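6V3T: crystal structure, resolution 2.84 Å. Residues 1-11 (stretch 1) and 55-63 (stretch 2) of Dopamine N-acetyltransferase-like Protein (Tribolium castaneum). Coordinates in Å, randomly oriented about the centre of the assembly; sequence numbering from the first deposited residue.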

# COMPACT_ATOMS: atom_id res chain seq x y z
N MET A 1 9.75 12.85 -16.99
CA MET A 1 9.29 11.78 -16.04
C MET A 1 9.51 10.39 -16.66
O MET A 1 8.80 10.07 -17.63
N GLU A 2 10.41 9.58 -16.09
CA GLU A 2 10.80 8.26 -16.65
C GLU A 2 10.39 7.13 -15.69
O GLU A 2 10.77 7.19 -14.49
N TYR A 3 9.67 6.13 -16.21
CA TYR A 3 9.04 5.01 -15.47
C TYR A 3 9.74 3.70 -15.82
O TYR A 3 9.56 3.22 -16.95
N GLY A 4 10.48 3.12 -14.88
CA GLY A 4 11.25 1.87 -15.09
C GLY A 4 11.36 1.02 -13.83
O GLY A 4 10.97 1.46 -12.74
N PRO A 5 11.90 -0.22 -13.95
CA PRO A 5 12.16 -1.09 -12.80
C PRO A 5 13.06 -0.46 -11.74
O PRO A 5 13.62 0.59 -11.99
N ILE A 6 13.20 -1.13 -10.59
CA ILE A 6 14.06 -0.68 -9.45
C ILE A 6 15.21 -1.67 -9.26
O ILE A 6 15.01 -2.76 -8.73
N PRO A 7 16.46 -1.32 -9.65
CA PRO A 7 17.60 -2.20 -9.41
C PRO A 7 17.93 -2.29 -7.91
O PRO A 7 17.61 -1.37 -7.17
N SER A 8 18.55 -3.40 -7.51
CA SER A 8 18.99 -3.71 -6.12
C SER A 8 19.75 -2.52 -5.52
O SER A 8 19.62 -2.29 -4.29
N SER A 9 20.51 -1.80 -6.35
CA SER A 9 21.35 -0.63 -5.97
C SER A 9 20.51 0.45 -5.28
O SER A 9 20.98 0.98 -4.27
N LYS A 10 19.32 0.76 -5.80
CA LYS A 10 18.53 1.97 -5.43
C LYS A 10 17.55 1.67 -4.29
O LYS A 10 16.54 2.40 -4.20
N PHE A 11 17.80 0.69 -3.43
CA PHE A 11 16.81 0.24 -2.41
C PHE A 11 16.79 1.21 -1.22
O PHE A 11 15.69 1.51 -0.73
N LEU A 55 8.77 -6.62 -8.65
CA LEU A 55 7.65 -6.23 -9.55
C LEU A 55 7.40 -4.73 -9.44
O LEU A 55 6.49 -4.23 -10.12
N SER A 56 8.22 -4.05 -8.62
CA SER A 56 7.97 -2.69 -8.08
C SER A 56 8.52 -1.63 -9.05
O SER A 56 9.67 -1.74 -9.48
N ILE A 57 7.70 -0.63 -9.39
CA ILE A 57 8.03 0.44 -10.39
C ILE A 57 8.49 1.69 -9.65
O ILE A 57 8.01 1.92 -8.52
N MET A 58 9.39 2.48 -10.27
CA MET A 58 9.78 3.83 -9.78
C MET A 58 9.69 4.86 -10.91
O MET A 58 9.88 4.48 -12.09
N ALA A 59 9.39 6.11 -10.53
CA ALA A 59 9.47 7.33 -11.35
C ALA A 59 10.69 8.15 -10.93
O ALA A 59 10.76 8.54 -9.74
N VAL A 60 11.63 8.38 -11.85
CA VAL A 60 12.82 9.25 -11.61
C VAL A 60 12.60 10.55 -12.38
O VAL A 60 11.98 10.49 -13.47
N GLU A 61 13.06 11.67 -11.81
CA GLU A 61 13.00 13.00 -12.45
C GLU A 61 13.98 13.00 -13.62
O GLU A 61 15.19 12.88 -13.37
N SER A 62 13.45 13.09 -14.85
CA SER A 62 14.25 13.07 -16.10
C SER A 62 15.59 13.76 -15.81
O SER A 62 16.63 13.05 -15.82
N THR A 63 15.55 15.06 -15.48
CA THR A 63 16.72 15.97 -15.55
C THR A 63 17.56 15.96 -14.26
O THR A 63 18.72 16.32 -14.36

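Residues E2 to G4 pair antiparallel with M58 to V60, and the backbone sets where each side chain goes. The E2–V60 and G4–M58 pairs are hydrogen-bonded, for example V60 N to E2 O at 3.0 Å and M58 N to G4 O at 3.1 Å. E2, V60 and M58 send their side chains to one face of the sheet; Y3 and A59 occupy the other.

On the first face M58 gives up the most surface. With chi1 p and both later torsions t, its chain is extended, carrying CE to 3.5 Å from P5 O and 4.1 Å from P7 CD. I6, whose CA-to-CB bond points sideways, uses its m, t rotamer to bring CG1 to 3.7 Å from M58 CB. Beside them, E2 (chi1 p, chi2 t) lays its aliphatic part along V60, E2 CG to V60 CB 3.9 Å; E2 is exposed, and its OE1 lies 4.0 Å from S62 CA. V60 is t, the well valine most often adopts.

On the opposite face, Y3 in m places CE1 3.5 Å from A59 CB; the A59 methyl is the ring's apolar neighbour.

At the end, the CA-to-CB bond of M1 points away from stretch 2, but chi1 m, chi2 m and a chi3 of 103°, between wells, bring M1 CE to 3.4 Å from E61 CA. Its backbone N donates to S62 OG at 2.8 Å, and S62 OG in turn donates to E61 OE2 at 3.3 Å.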

# COMPACT_ATOMS: atom_id res chain seq x y z
CB MET A 1 7.81 11.95 -15.71
CG MET A 1 7.56 12.91 -14.58
SD MET A 1 8.16 12.25 -13.01
CE MET A 1 9.67 13.17 -12.80
CB GLU A 2 12.29 8.23 -17.01
CG GLU A 2 13.24 8.27 -15.81
CD GLU A 2 14.71 8.33 -16.18
OE1 GLU A 2 15.12 9.29 -16.87
OE2 GLU A 2 15.45 7.40 -15.79
CB TYR A 3 7.55 4.93 -15.83
CG TYR A 3 6.75 6.11 -15.35
CD1 TYR A 3 6.47 6.29 -14.01
CD2 TYR A 3 6.31 7.08 -16.23
CE1 TYR A 3 5.75 7.39 -13.56
CE2 TYR A 3 5.58 8.18 -15.79
CZ TYR A 3 5.30 8.34 -14.45
OH TYR A 3 4.60 9.42 -14.00
CB PRO A 5 12.90 -2.29 -13.41
CG PRO A 5 12.48 -2.31 -14.86
CD PRO A 5 12.27 -0.86 -15.23
CB ILE A 6 13.24 -0.55 -8.16
CG1 ILE A 6 12.04 0.38 -8.34
CG2 ILE A 6 14.13 -0.11 -7.00
CD1 ILE A 6 11.20 0.55 -7.10
CB PRO A 7 18.76 -1.57 -10.21
CG PRO A 7 18.36 -0.12 -10.41
CD PRO A 7 16.84 -0.07 -10.33
CB SER A 8 19.82 -4.96 -6.12
OG SER A 8 20.11 -5.36 -7.45
CB SER A 9 22.06 -0.08 -7.17
OG SER A 9 21.14 0.44 -8.12
CB LYS A 10 17.71 2.48 -6.62
CG LYS A 10 18.47 2.70 -7.92
CD LYS A 10 19.24 3.99 -8.01
CE LYS A 10 18.48 5.14 -8.62
NZ LYS A 10 19.20 5.78 -9.74
CB PHE A 11 17.06 -1.22 -2.01
CG PHE A 11 16.43 -2.24 -2.92
CD1 PHE A 11 16.31 -2.01 -4.29
CD2 PHE A 11 15.97 -3.45 -2.42
CE1 PHE A 11 15.73 -2.96 -5.12
CE2 PHE A 11 15.40 -4.40 -3.26
CZ PHE A 11 15.29 -4.16 -4.60
CB LEU A 55 6.39 -7.00 -9.15
CG LEU A 55 6.47 -8.51 -9.34
CD1 LEU A 55 5.23 -9.17 -8.76
CD2 LEU A 55 6.63 -8.86 -10.80
CB SER A 56 8.59 -2.61 -6.72
OG SER A 56 8.49 -3.88 -6.06
CB ILE A 57 6.81 0.72 -11.28
CG1 ILE A 57 6.57 -0.42 -12.27
CG2 ILE A 57 6.95 2.05 -12.00
CD1 ILE A 57 7.67 -0.59 -13.31
CB MET A 58 11.18 3.85 -9.17
CG MET A 58 12.31 3.66 -10.16
SD MET A 58 13.92 3.94 -9.38
CE MET A 58 14.99 3.51 -10.75
CB ALA A 59 8.21 8.14 -11.17
CB VAL A 60 14.13 8.55 -12.02
CG1 VAL A 60 15.35 9.39 -11.64
CG2 VAL A 60 14.25 7.16 -11.42
CB GLU A 61 13.32 14.13 -11.47
CG GLU A 61 12.57 15.41 -11.80
CD GLU A 61 13.10 16.20 -12.99
OE1 GLU A 61 13.78 17.17 -12.75
OE2 GLU A 61 12.81 15.83 -14.15
CB SER A 62 13.53 13.73 -17.26
OG SER A 62 12.23 14.13 -16.88
CB THR A 63 16.30 17.41 -15.86
OG1 THR A 63 15.51 17.86 -14.76
CG2 THR A 63 15.54 17.56 -17.15